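Local coordinates for protein meta cleavage compound hydrolase (Janthinobacterium, PDB 1J1I) that hydrolyses a carbon-carbon bond of the ring-opened meta-cleavage compound in bacterial carbazole degradation, releasing anthranilate, and has the alpha/beta-hydrolase fold, at residues 86-89 with 90-93; 214-217 with 218-222. All blocks are in the same frame, centred on the assembly; numbering follows the deposited sequence.

Interaction 1 (86-89 with 90-93); sequences YTQD and RRIR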
ATOM      1  N   TYR A  86      20.214   8.439 -27.558  1.00 25.12           N
ATOM      2  CA  TYR A  86      19.626   8.272 -26.237  1.00 26.53           C
ATOM      3  C   TYR A  86      18.579   7.168 -26.226  1.00 22.96           C
ATOM      4  O   TYR A  86      17.395   7.422 -26.431  1.00 29.41           O
ATOM      5  CB  TYR A  86      19.014   9.599 -25.771  1.00 26.11           C
ATOM      6  CG  TYR A  86      20.042  10.644 -25.392  1.00 20.51           C
ATOM      7  CD1 TYR A  86      20.384  10.862 -24.055  1.00 29.19           C
ATOM      8  CD2 TYR A  86      20.693  11.401 -26.367  1.00 25.33           C
ATOM      9  CE1 TYR A  86      21.349  11.809 -23.698  1.00 28.24           C
ATOM     10  CE2 TYR A  86      21.666  12.349 -26.020  1.00 25.42           C
ATOM     11  CZ  TYR A  86      21.987  12.546 -24.686  1.00 28.20           C
ATOM     12  OH  TYR A  86      22.954  13.464 -24.336  1.00 25.78           O
ATOM     13  N   THR A  87      19.032   5.940 -25.991  1.00 22.63           N
ATOM     14  CA  THR A  87      18.142   4.781 -25.945  1.00 26.40           C
ATOM     15  C   THR A  87      17.868   4.395 -24.494  1.00 25.22           C
ATOM     16  O   THR A  87      18.582   4.824 -23.588  1.00 22.68           O
ATOM     17  CB  THR A  87      18.778   3.567 -26.639  1.00 28.80           C
ATOM     18  OG1 THR A  87      19.895   3.110 -25.866  1.00 25.49           O
ATOM     19  CG2 THR A  87      19.259   3.942 -28.036  1.00 29.34           C
ATOM     20  N   GLN A  88      16.836   3.585 -24.273  1.00 21.80           N
ATOM     21  CA  GLN A  88      16.516   3.141 -22.920  1.00 20.74           C
ATOM     22  C   GLN A  88      17.691   2.299 -22.434  1.00 20.20           C
ATOM     23  O   GLN A  88      18.050   2.324 -21.260  1.00 21.47           O
ATOM     24  CB  GLN A  88      15.224   2.321 -22.925  1.00 20.85           C
ATOM     25  CG  GLN A  88      14.802   1.784 -21.558  1.00 19.49           C
ATOM     26  CD  GLN A  88      14.738   2.860 -20.488  1.00 24.84           C
ATOM     27  OE1 GLN A  88      14.522   4.037 -20.779  1.00 21.24           O
ATOM     28  NE2 GLN A  88      14.910   2.454 -19.237  1.00 25.16           N
ATOM     29  N   ASP A  89      18.306   1.571 -23.359  1.00 19.28           N
ATOM     30  CA  ASP A  89      19.453   0.737 -23.032  1.00 24.58           C
ATOM     31  C   ASP A  89      20.578   1.600 -22.451  1.00 24.92           C
ATOM     32  O   ASP A  89      21.249   1.206 -21.494  1.00 23.09           O
ATOM     33  CB  ASP A  89      19.943   0.028 -24.292  1.00 32.53           C
ATOM     34  CG  ASP A  89      18.818  -0.661 -25.046  1.00 48.14           C
ATOM     35  OD1 ASP A  89      17.814   0.013 -25.402  1.00 43.44           O
ATOM     36  OD2 ASP A  89      18.944  -1.880 -25.286  1.00 49.89           O
ATOM     37  N   ARG A  90      20.766   2.783 -23.028  1.00 22.84           N
ATOM     38  CA  ARG A  90      21.809   3.704 -22.584  1.00 25.78           C
ATOM     39  C   ARG A  90      21.530   4.253 -21.180  1.00 25.63           C
ATOM     40  O   ARG A  90      22.454   4.423 -20.381  1.00 22.47           O
ATOM     41  CB  ARG A  90      21.949   4.850 -23.591  1.00 28.94           C
ATOM     42  CG  ARG A  90      23.326   5.484 -23.634  1.00 41.37           C
ATOM     43  CD  ARG A  90      24.415   4.434 -23.826  1.00 46.98           C
ATOM     44  NE  ARG A  90      25.709   5.037 -24.124  1.00 53.38           N
ATOM     45  CZ  ARG A  90      26.019   5.588 -25.294  1.00 55.37           C
ATOM     46  NH1 ARG A  90      25.128   5.608 -26.278  1.00 60.19           N
ATOM     47  NH2 ARG A  90      27.219   6.119 -25.480  1.00 56.35           N
ATOM     48  N   ARG A  91      20.265   4.532 -20.871  1.00 18.81           N
ATOM     49  CA  ARG A  91      19.922   5.027 -19.540  1.00 16.73           C
ATOM     50  C   ARG A  91      20.127   3.923 -18.500  1.00 16.51           C
ATOM     51  O   ARG A  91      20.570   4.187 -17.380  1.00 19.40           O
ATOM     52  CB  ARG A  91      18.472   5.521 -19.490  1.00 20.33           C
ATOM     53  CG  ARG A  91      18.256   6.931 -20.037  1.00 20.28           C
ATOM     54  CD  ARG A  91      16.792   7.359 -19.889  1.00 17.22           C
ATOM     55  NE  ARG A  91      15.919   6.601 -20.783  1.00 22.84           N
ATOM     56  CZ  ARG A  91      15.755   6.870 -22.075  1.00 22.39           C
ATOM     57  NH1 ARG A  91      16.399   7.890 -22.629  1.00 23.98           N
ATOM     58  NH2 ARG A  91      14.959   6.113 -22.818  1.00 25.55           N
ATOM     59  N   ILE A  92      19.805   2.690 -18.870  1.00 18.02           N
ATOM     60  CA  ILE A  92      19.986   1.564 -17.956  1.00 19.53           C
ATOM     61  C   ILE A  92      21.473   1.400 -17.646  1.00 21.86           C
ATOM     62  O   ILE A  92      21.866   1.271 -16.482  1.00 19.87           O
ATOM     63  CB  ILE A  92      19.439   0.253 -18.568  1.00 18.20           C
ATOM     64  CG1 ILE A  92      17.909   0.335 -18.662  1.00 18.60           C
ATOM     65  CG2 ILE A  92      19.871  -0.948 -17.715  1.00 20.89           C
ATOM     66  CD1 ILE A  92      17.271  -0.809 -19.428  1.00 21.61           C
ATOM     67  N   ARG A  93      22.297   1.414 -18.692  1.00 23.57           N
ATOM     68  CA  ARG A  93      23.740   1.274 -18.522  1.00 20.45           C
ATOM     69  C   ARG A  93      24.272   2.401 -17.649  1.00 20.64           C
ATOM     70  O   ARG A  93      25.128   2.183 -16.788  1.00 17.64           O
ATOM     71  CB  ARG A  93      24.455   1.315 -19.874  1.00 27.64           C
ATOM     72  CG  ARG A  93      25.966   1.118 -19.769  1.00 35.14           C
ATOM     73  CD  ARG A  93      26.677   1.617 -21.017  1.00 47.64           C
ATOM     74  NE  ARG A  93      26.134   1.026 -22.236  1.00 47.77           N
ATOM     75  CZ  ARG A  93      26.495   1.384 -23.465  1.00 54.50           C
ATOM     76  NH1 ARG A  93      25.946   0.791 -24.517  1.00 52.32           N
ATOM     77  NH2 ARG A  93      27.403   2.336 -23.643  1.00 48.57           N
TER
HETATM   78  O   HOH W   1      15.112   7.709 -25.257  1.00 21.80           O
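T87 and R90 meet at the first turn of helix 88-101, where the backbone carbonyls of T87, Q88 and D89 receive the amides of R91, I92 and R93 in successive i to i+4 bonds. T87 is the N-cap of this helix of the alpha/beta-hydrolase fold: its OG1 accepts from R90 N at 3.0 Å, an amide that otherwise makes just a weak, strongly bent bond to T87 O. Placing OG1 between the backbone N and the carbonyl carbon (chi1 68°) turns the hydroxyl over the helix start, and it also brushes R90 CB. R91 grips Q88 side-on with two nitrogens, R91 NE and R91 NH2 each hydrogen-bonding Q88 OE1 at 2.9 Å. That single oxygen sits in the guanidinium plane, yet the amide plane is turned 47° from it, with NE above the carbonyl plane. A bend at chi2 (52°) swings the Q88 amide back toward R91, and its NE2 passes beside I92 CG1 before hydrogen-bonding Y213 and T119. Both ends of the amide are therefore held, which fixes which end is oxygen. M115 and T119 of helix 114-126 and T201 of helix 192-208 touch R91 and help to bury it. The side chain of Q88 lies about 10 Å from that of S114, probably the catalytic nucleophile. T87 O lies over one face of the R91 guanidinium. At its edge, a water accepts from R91 NH2 at 2.9 Å and donates to Y86 O at 2.6 Å.

Interaction 2 (214-217 with 218-222); sequences DPEF and IRKVQ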
ATOM      1  N   ASP A 214       8.465  -5.757 -22.930  1.00 24.84           N
ATOM      2  CA  ASP A 214       7.481  -6.796 -23.154  1.00 22.79           C
ATOM      3  C   ASP A 214       7.104  -7.286 -21.761  1.00 24.04           C
ATOM      4  O   ASP A 214       7.924  -7.257 -20.843  1.00 20.37           O
ATOM      5  CB  ASP A 214       8.082  -7.962 -23.931  1.00 21.89           C
ATOM      6  CG  ASP A 214       7.038  -8.970 -24.349  1.00 23.23           C
ATOM      7  OD1 ASP A 214       6.466  -8.802 -25.446  1.00 23.64           O
ATOM      8  OD2 ASP A 214       6.771  -9.915 -23.575  1.00 19.95           O
ATOM      9  N   PRO A 215       5.858  -7.728 -21.576  1.00 20.77           N
ATOM     10  CA  PRO A 215       5.492  -8.209 -20.243  1.00 24.25           C
ATOM     11  C   PRO A 215       6.449  -9.309 -19.763  1.00 27.62           C
ATOM     12  O   PRO A 215       6.672  -9.472 -18.563  1.00 21.86           O
ATOM     13  CB  PRO A 215       4.070  -8.713 -20.449  1.00 23.66           C
ATOM     14  CG  PRO A 215       3.529  -7.716 -21.442  1.00 26.39           C
ATOM     15  CD  PRO A 215       4.670  -7.611 -22.441  1.00 26.94           C
ATOM     16  N   GLU A 216       7.021 -10.054 -20.707  1.00 23.01           N
ATOM     17  CA  GLU A 216       7.949 -11.127 -20.363  1.00 22.88           C
ATOM     18  C   GLU A 216       9.198 -10.606 -19.661  1.00 19.36           C
ATOM     19  O   GLU A 216       9.754 -11.282 -18.791  1.00 20.85           O
ATOM     20  CB  GLU A 216       8.344 -11.917 -21.611  1.00 25.04           C
ATOM     21  CG  GLU A 216       7.235 -12.820 -22.126  1.00 33.13           C
ATOM     22  CD  GLU A 216       6.730 -13.765 -21.055  1.00 43.67           C
ATOM     23  OE1 GLU A 216       7.514 -14.625 -20.599  1.00 51.97           O
ATOM     24  OE2 GLU A 216       5.553 -13.642 -20.661  1.00 49.12           O
ATOM     25  N   PHE A 217       9.633  -9.410 -20.044  1.00 20.14           N
ATOM     26  CA  PHE A 217      10.806  -8.787 -19.439  1.00 18.95           C
ATOM     27  C   PHE A 217      10.459  -8.387 -18.006  1.00 16.83           C
ATOM     28  O   PHE A 217      11.234  -8.610 -17.076  1.00 18.20           O
ATOM     29  CB  PHE A 217      11.207  -7.537 -20.231  1.00 17.70           C
ATOM     30  CG  PHE A 217      12.447  -6.855 -19.719  1.00 21.31           C
ATOM     31  CD1 PHE A 217      13.713  -7.363 -20.021  1.00 28.91           C
ATOM     32  CD2 PHE A 217      12.357  -5.690 -18.959  1.00 18.53           C
ATOM     33  CE1 PHE A 217      14.873  -6.716 -19.580  1.00 23.92           C
ATOM     34  CE2 PHE A 217      13.510  -5.035 -18.514  1.00 22.25           C
ATOM     35  CZ  PHE A 217      14.771  -5.551 -18.827  1.00 24.88           C
ATOM     36  N   ILE A 218       9.281  -7.793 -17.843  1.00 17.82           N
ATOM     37  CA  ILE A 218       8.810  -7.348 -16.535  1.00 20.29           C
ATOM     38  C   ILE A 218       8.667  -8.515 -15.547  1.00 15.86           C
ATOM     39  O   ILE A 218       8.901  -8.365 -14.346  1.00 19.71           O
ATOM     40  CB  ILE A 218       7.464  -6.583 -16.700  1.00 18.19           C
ATOM     41  CG1 ILE A 218       7.709  -5.342 -17.561  1.00 20.75           C
ATOM     42  CG2 ILE A 218       6.882  -6.198 -15.337  1.00 18.11           C
ATOM     43  CD1 ILE A 218       6.468  -4.566 -17.919  1.00 27.05           C
ATOM     44  N   ARG A 219       8.310  -9.683 -16.066  1.00 15.97           N
ATOM     45  CA  ARG A 219       8.140 -10.876 -15.247  1.00 19.26           C
ATOM     46  C   ARG A 219       9.482 -11.349 -14.673  1.00 20.76           C
ATOM     47  O   ARG A 219       9.517 -12.201 -13.782  1.00 19.00           O
ATOM     48  CB  ARG A 219       7.508 -11.988 -16.090  1.00 26.59           C
ATOM     49  CG  ARG A 219       6.718 -13.015 -15.298  1.00 37.30           C
ATOM     50  CD  ARG A 219       6.237 -14.142 -16.198  1.00 38.28           C
ATOM     51  NE  ARG A 219       5.238 -13.713 -17.176  1.00 36.41           N
ATOM     52  CZ  ARG A 219       3.965 -13.451 -16.887  1.00 41.60           C
ATOM     53  NH1 ARG A 219       3.518 -13.567 -15.641  1.00 41.63           N
ATOM     54  NH2 ARG A 219       3.131 -13.086 -17.851  1.00 47.43           N
ATOM     55  N   LYS A 220      10.575 -10.789 -15.190  1.00 23.38           N
ATOM     56  CA  LYS A 220      11.929 -11.130 -14.742  1.00 22.29           C
ATOM     57  C   LYS A 220      12.356 -10.359 -13.493  1.00 20.14           C
ATOM     58  O   LYS A 220      13.428 -10.614 -12.939  1.00 16.69           O
ATOM     59  CB  LYS A 220      12.951 -10.855 -15.850  1.00 24.10           C
ATOM     60  CG  LYS A 220      13.302 -12.045 -16.725  1.00 35.48           C
ATOM     61  CD  LYS A 220      12.110 -12.523 -17.486  1.00 36.14           C
ATOM     62  CE  LYS A 220      12.490 -13.486 -18.593  1.00 23.15           C
ATOM     63  NZ  LYS A 220      11.236 -13.887 -19.265  1.00 21.42           N
ATOM     64  N   VAL A 221      11.545  -9.396 -13.063  1.00 16.61           N
ATOM     65  CA  VAL A 221      11.887  -8.643 -11.859  1.00 19.93           C
ATOM     66  C   VAL A 221      11.691  -9.594 -10.678  1.00 20.20           C
ATOM     67  O   VAL A 221      10.571 -10.006 -10.392  1.00 18.09           O
ATOM     68  CB  VAL A 221      10.981  -7.406 -11.685  1.00 18.34           C
ATOM     69  CG1 VAL A 221      11.328  -6.693 -10.385  1.00 19.22           C
ATOM     70  CG2 VAL A 221      11.158  -6.457 -12.874  1.00 18.78           C
ATOM     71  N   GLN A 222      12.783  -9.932  -9.994  1.00 21.46           N
ATOM     72  CA  GLN A 222      12.732 -10.874  -8.875  1.00 20.43           C
ATOM     73  C   GLN A 222      12.950 -10.249  -7.496  1.00 19.14           C
ATOM     74  O   GLN A 222      12.675 -10.874  -6.477  1.00 23.62           O
ATOM     75  CB  GLN A 222      13.760 -12.002  -9.107  1.00 17.78           C
ATOM     76  CG  GLN A 222      13.533 -12.780 -10.408  1.00 19.86           C
ATOM     77  CD  GLN A 222      14.581 -13.857 -10.662  1.00 22.80           C
ATOM     78  OE1 GLN A 222      15.766 -13.675 -10.372  1.00 22.95           O
ATOM     79  NE2 GLN A 222      14.150 -14.978 -11.226  1.00 21.58           N
TER
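K220 folds back over E216 and F217 in helix 215-218, a short helix preceding strand 225-230 of the alpha/beta-hydrolase sheet, and its chain can be followed along two carbonyl oxygens. K220 CB starts 3.1 Å from F217 O, whose partner is the backbone N of K220. K220 CG is 4.0 Å from F217 O, with E216 O slightly farther on the same side. The bend at chi2 (63°) takes K220 CD to 3.0 Å from E216 O, an unusually short approach whose detail is doubtful, and CE stays beside the same oxygen. K220 NZ ends the path by donating to E216 O at 3.0 Å, from above the carbonyl plane and not along a lone pair. E216 OE1 stands 4.0 Å from K220 NZ, beyond a salt bridge. E216 OE2 faces the edge of the R219 guanidinium in a salt bridge whose hydrogen bond, from R219 NE to E216 OE2, is long and weak at 3.5 Å; the two side chains run side by side. At the other end of the helix D214 is the N-cap, its OD2 accepting from E216 N at 2.9 Å. Beneath this polar surface, I218 packs on F244 and L247 of helix 238-247, while F217 reaches V125 and L126 of helix 114-126. The D214 carboxylate at the N-terminus and the K220 ammonium at E216 O are both consistent with a favourable interaction with the helix dipole.

Followed from the N terminus, the chain first makes interaction 1, where the loop after strand 67-71 turns into helix 88-101. It then runs through strand 108-113, helix 114-126, strand 131-137 and the helices 160-170, 179-190 and 192-208 before interaction 2 leads toward strand 225-230. The contacts are in series, neither nested nor crossed. Each is local, the first running over the opening turns of helix 88-101, the second through helix 215-218 into a type I turn. The centres of interactions 1 and 2 lie about 17 Å apart. Y213, just before interaction 2, bridges them: it meets Q88 and I92 in the first, F217 and I218 in the second. Helix 114-126 packs against both.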